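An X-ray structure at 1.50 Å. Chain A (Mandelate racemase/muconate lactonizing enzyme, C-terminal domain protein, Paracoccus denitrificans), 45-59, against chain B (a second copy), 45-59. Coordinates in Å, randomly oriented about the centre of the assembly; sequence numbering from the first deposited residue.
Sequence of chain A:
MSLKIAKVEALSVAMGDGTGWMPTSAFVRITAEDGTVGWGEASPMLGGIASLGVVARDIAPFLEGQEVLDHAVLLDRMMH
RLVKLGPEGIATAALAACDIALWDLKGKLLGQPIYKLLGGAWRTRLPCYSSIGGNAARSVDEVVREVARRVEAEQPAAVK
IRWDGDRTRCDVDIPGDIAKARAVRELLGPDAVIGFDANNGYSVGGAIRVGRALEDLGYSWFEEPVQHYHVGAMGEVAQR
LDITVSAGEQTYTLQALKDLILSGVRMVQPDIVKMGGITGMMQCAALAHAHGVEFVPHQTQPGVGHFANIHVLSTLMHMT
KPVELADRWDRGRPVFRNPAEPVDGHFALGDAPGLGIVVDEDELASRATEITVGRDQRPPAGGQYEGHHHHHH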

# COMPACT_ATOMS: atom_id res chain seq x y z
N MSE A 45 -14.37 -34.35 13.04
CA MSE A 45 -12.91 -34.45 12.92
C MSE A 45 -12.38 -35.33 14.02
O MSE A 45 -12.60 -35.07 15.22
CB MSE A 45 -12.32 -33.04 12.95
CG MSE A 45 -12.90 -32.14 11.86
SE MSE A 45 -12.55 -32.77 10.03
CE MSE A 45 -14.14 -33.87 9.67
N LEU A 46 -11.71 -36.41 13.62
CA LEU A 46 -11.29 -37.46 14.55
C LEU A 46 -12.49 -37.91 15.39
O LEU A 46 -12.38 -38.17 16.59
CB LEU A 46 -10.10 -36.99 15.42
CG LEU A 46 -8.79 -36.70 14.67
CD1 LEU A 46 -8.79 -35.40 13.88
CD2 LEU A 46 -7.64 -36.67 15.66
N GLY A 47 -13.64 -38.01 14.71
CA GLY A 47 -14.90 -38.41 15.33
C GLY A 47 -15.71 -37.28 15.96
O GLY A 47 -16.84 -37.48 16.41
N GLY A 48 -15.13 -36.08 16.03
CA GLY A 48 -15.82 -34.97 16.69
C GLY A 48 -15.93 -35.16 18.20
O GLY A 48 -16.71 -34.47 18.86
N ILE A 49 -15.16 -36.09 18.77
CA ILE A 49 -15.27 -36.41 20.20
C ILE A 49 -14.92 -35.21 21.09
O ILE A 49 -15.59 -34.94 22.09
CB ILE A 49 -14.41 -37.64 20.58
CG1 ILE A 49 -14.78 -38.86 19.72
CG2 ILE A 49 -14.51 -37.97 22.07
CD1 ILE A 49 -16.25 -39.27 19.75
N ALA A 50 -13.87 -34.47 20.72
CA ALA A 50 -13.51 -33.29 21.50
C ALA A 50 -14.64 -32.24 21.50
O ALA A 50 -14.96 -31.70 22.56
CB ALA A 50 -12.20 -32.68 21.00
N SER A 51 -15.24 -31.99 20.34
CA SER A 51 -16.37 -31.06 20.27
C SER A 51 -17.54 -31.55 21.13
O SER A 51 -18.19 -30.74 21.80
CB SER A 51 -16.85 -30.82 18.82
OG SER A 51 -15.86 -30.12 18.06
N LEU A 52 -17.83 -32.85 21.07
CA LEU A 52 -18.90 -33.41 21.89
C LEU A 52 -18.63 -33.24 23.38
O LEU A 52 -19.55 -32.92 24.15
CB LEU A 52 -19.13 -34.89 21.54
CG LEU A 52 -19.72 -35.11 20.14
CD1 LEU A 52 -19.79 -36.62 19.89
CD2 LEU A 52 -21.09 -34.49 19.96
N GLY A 53 -17.38 -33.44 23.80
CA GLY A 53 -16.99 -33.19 25.20
C GLY A 53 -17.19 -31.74 25.62
O GLY A 53 -17.65 -31.47 26.72
N VAL A 54 -16.83 -30.81 24.74
CA VAL A 54 -17.08 -29.38 24.98
C VAL A 54 -18.58 -29.07 25.13
O VAL A 54 -18.97 -28.32 26.02
CB VAL A 54 -16.36 -28.50 23.92
CG1 VAL A 54 -16.84 -27.06 23.97
CG2 VAL A 54 -14.85 -28.56 24.14
N VAL A 55 -19.41 -29.66 24.27
CA VAL A 55 -20.87 -29.52 24.43
C VAL A 55 -21.30 -30.02 25.82
O VAL A 55 -21.96 -29.29 26.59
CB VAL A 55 -21.65 -30.28 23.33
CG1 VAL A 55 -23.14 -30.23 23.61
CG2 VAL A 55 -21.37 -29.68 21.95
N ALA A 56 -20.92 -31.25 26.16
CA ALA A 56 -21.41 -31.87 27.39
C ALA A 56 -20.93 -31.14 28.66
O ALA A 56 -21.73 -30.89 29.57
CB ALA A 56 -21.00 -33.34 27.42
N ARG A 57 -19.65 -30.79 28.71
CA ARG A 57 -19.05 -30.17 29.90
C ARG A 57 -19.30 -28.67 30.00
O ARG A 57 -19.54 -28.16 31.09
CB ARG A 57 -17.52 -30.36 29.90
CG ARG A 57 -16.98 -31.70 30.34
CD ARG A 57 -15.47 -31.59 30.60
NE ARG A 57 -14.75 -31.01 29.46
CZ ARG A 57 -14.45 -31.66 28.33
NH1 ARG A 57 -14.80 -32.94 28.16
NH2 ARG A 57 -13.81 -31.03 27.37
N ASP A 58 -19.20 -27.97 28.87
CA ASP A 58 -19.07 -26.50 28.89
C ASP A 58 -20.32 -25.77 28.42
O ASP A 58 -20.56 -24.65 28.87
CB ASP A 58 -17.88 -26.02 28.05
CG ASP A 58 -16.56 -26.69 28.43
OD1 ASP A 58 -16.31 -26.93 29.63
OD2 ASP A 58 -15.76 -26.96 27.51
N ILE A 59 -21.07 -26.35 27.48
CA ILE A 59 -22.20 -25.65 26.88
C ILE A 59 -23.52 -26.10 27.48
O ILE A 59 -24.33 -25.27 27.89
CB ILE A 59 -22.22 -25.80 25.34
CG1 ILE A 59 -20.94 -25.23 24.73
CG2 ILE A 59 -23.45 -25.11 24.75
CD1 ILE A 59 -20.76 -25.56 23.26
N MSE B 45 -7.41 -23.94 30.43
CA MSE B 45 -8.61 -23.17 30.07
C MSE B 45 -9.80 -24.06 30.30
O MSE B 45 -9.90 -25.16 29.73
CB MSE B 45 -8.50 -22.69 28.62
CG MSE B 45 -7.25 -21.84 28.40
SE MSE B 45 -7.23 -20.18 29.47
CE MSE B 45 -6.26 -20.75 31.07
N LEU B 46 -10.72 -23.59 31.15
CA LEU B 46 -11.84 -24.41 31.64
C LEU B 46 -11.32 -25.77 32.11
O LEU B 46 -11.92 -26.83 31.86
CB LEU B 46 -12.96 -24.53 30.58
CG LEU B 46 -13.60 -23.21 30.13
CD1 LEU B 46 -14.69 -23.52 29.14
CD2 LEU B 46 -14.14 -22.41 31.30
N GLY B 47 -10.17 -25.72 32.77
CA GLY B 47 -9.54 -26.90 33.34
C GLY B 47 -8.57 -27.63 32.41
O GLY B 47 -7.86 -28.56 32.83
N GLY B 48 -8.54 -27.23 31.15
CA GLY B 48 -7.67 -27.93 30.20
C GLY B 48 -8.14 -29.33 29.84
O GLY B 48 -7.37 -30.13 29.28
N ILE B 49 -9.40 -29.64 30.16
CA ILE B 49 -9.91 -31.01 30.01
C ILE B 49 -9.97 -31.44 28.55
O ILE B 49 -9.57 -32.57 28.22
CB ILE B 49 -11.30 -31.17 30.69
CG1 ILE B 49 -11.25 -30.72 32.16
CG2 ILE B 49 -11.81 -32.60 30.54
CD1 ILE B 49 -10.26 -31.46 33.03
N ALA B 50 -10.39 -30.54 27.67
CA ALA B 50 -10.42 -30.86 26.25
C ALA B 50 -9.00 -31.14 25.73
O ALA B 50 -8.80 -32.12 25.01
CB ALA B 50 -11.09 -29.74 25.45
N SER B 51 -8.03 -30.32 26.12
CA SER B 51 -6.64 -30.60 25.72
C SER B 51 -6.14 -31.95 26.23
O SER B 51 -5.47 -32.69 25.50
CB SER B 51 -5.68 -29.49 26.15
OG SER B 51 -5.92 -28.28 25.45
N LEU B 52 -6.46 -32.27 27.47
CA LEU B 52 -6.07 -33.55 28.05
C LEU B 52 -6.72 -34.73 27.31
O LEU B 52 -6.07 -35.76 27.11
CB LEU B 52 -6.41 -33.59 29.54
CG LEU B 52 -5.62 -32.64 30.44
CD1 LEU B 52 -6.15 -32.76 31.87
CD2 LEU B 52 -4.12 -32.92 30.40
N GLY B 53 -7.97 -34.57 26.89
CA GLY B 53 -8.64 -35.58 26.07
C GLY B 53 -7.97 -35.78 24.72
O GLY B 53 -7.84 -36.91 24.24
N VAL B 54 -7.52 -34.69 24.10
CA VAL B 54 -6.80 -34.79 22.83
C VAL B 54 -5.46 -35.50 23.04
O VAL B 54 -5.07 -36.35 22.24
CB VAL B 54 -6.64 -33.39 22.18
CG1 VAL B 54 -5.65 -33.44 21.03
CG2 VAL B 54 -7.99 -32.88 21.68
N VAL B 55 -4.77 -35.20 24.14
CA VAL B 55 -3.55 -35.96 24.47
C VAL B 55 -3.85 -37.47 24.58
O VAL B 55 -3.21 -38.29 23.92
CB VAL B 55 -2.86 -35.45 25.75
CG1 VAL B 55 -1.69 -36.34 26.16
CG2 VAL B 55 -2.38 -34.01 25.57
N ALA B 56 -4.84 -37.82 25.40
CA ALA B 56 -5.13 -39.23 25.68
C ALA B 56 -5.62 -39.99 24.44
O ALA B 56 -5.19 -41.12 24.20
CB ALA B 56 -6.16 -39.34 26.80
N ARG B 57 -6.50 -39.38 23.66
CA ARG B 57 -7.11 -40.10 22.54
C ARG B 57 -6.28 -40.05 21.27
O ARG B 57 -6.21 -41.02 20.52
CB ARG B 57 -8.49 -39.52 22.21
CG ARG B 57 -9.60 -39.78 23.22
CD ARG B 57 -10.95 -39.38 22.62
NE ARG B 57 -10.97 -37.98 22.17
CZ ARG B 57 -11.15 -36.94 22.98
NH1 ARG B 57 -11.35 -37.12 24.28
NH2 ARG B 57 -11.14 -35.71 22.48
N ASP B 58 -5.67 -38.89 21.01
CA ASP B 58 -5.08 -38.62 19.70
C ASP B 58 -3.56 -38.70 19.68
O ASP B 58 -2.98 -39.25 18.73
CB ASP B 58 -5.57 -37.28 19.15
CG ASP B 58 -7.08 -37.17 19.12
OD1 ASP B 58 -7.78 -38.18 18.85
OD2 ASP B 58 -7.59 -36.06 19.37
N ILE B 59 -2.91 -38.16 20.70
CA ILE B 59 -1.46 -38.01 20.69
C ILE B 59 -0.74 -39.19 21.33
O ILE B 59 0.18 -39.77 20.74
CB ILE B 59 -1.02 -36.68 21.33
CG1 ILE B 59 -1.68 -35.50 20.60
CG2 ILE B 59 0.50 -36.54 21.32
CD1 ILE B 59 -1.51 -34.17 21.31
O HOH W 1 -10.86 -38.72 18.89
O HOH W 2 -14.20 -28.35 31.12
O HOH W 3 -12.93 -34.96 26.05

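This is a near-symmetric packing of two nearly antiparallel helices, held by apolar contact and bridging waters, with no direct hydrogen bond between the stretches. The helix axes cross at 151° and approach to 9.9 Å, and A:Ala50 and B:Ala50 face each other at the middle of the contact, their CA atoms 6.2 Å apart. A methyl group suits this place because it lets the backbones come close; A:Ala50 CB lies 4.3 Å from B:Val54 CG2, and A:Val54 CG2 lies 4.2 Å from B:Ala50 CB.

A:Arg57 and B:Arg57 each reach across to the start of the partner helix. One face of the B:Arg57 guanidinium is covered by A:Ile49, whose CG2 sits 3.5 Å from B:Arg57 NE, a flat group against a methyl of the branched side chain; the reciprocal pair matches it. B:Arg57 NH2 is also 3.5 Å from A:Ala50 N, but both are donors, so they do not bond. A:Gly53 leaves room for A:Arg57 within its own helix: an ideal CB on A:Gly53 would clash with A:Arg57 NH1 at 2.9 Å.

Water supplies the polar links. Water 2 donates to B:Leu46 O (2.8 Å) and A:Asp58 OD1 (2.9 Å) while accepting from A:Arg57 NE (3.2 Å). Water 1 repeats this arrangement, although its bond from B:Arg57 NE is weak.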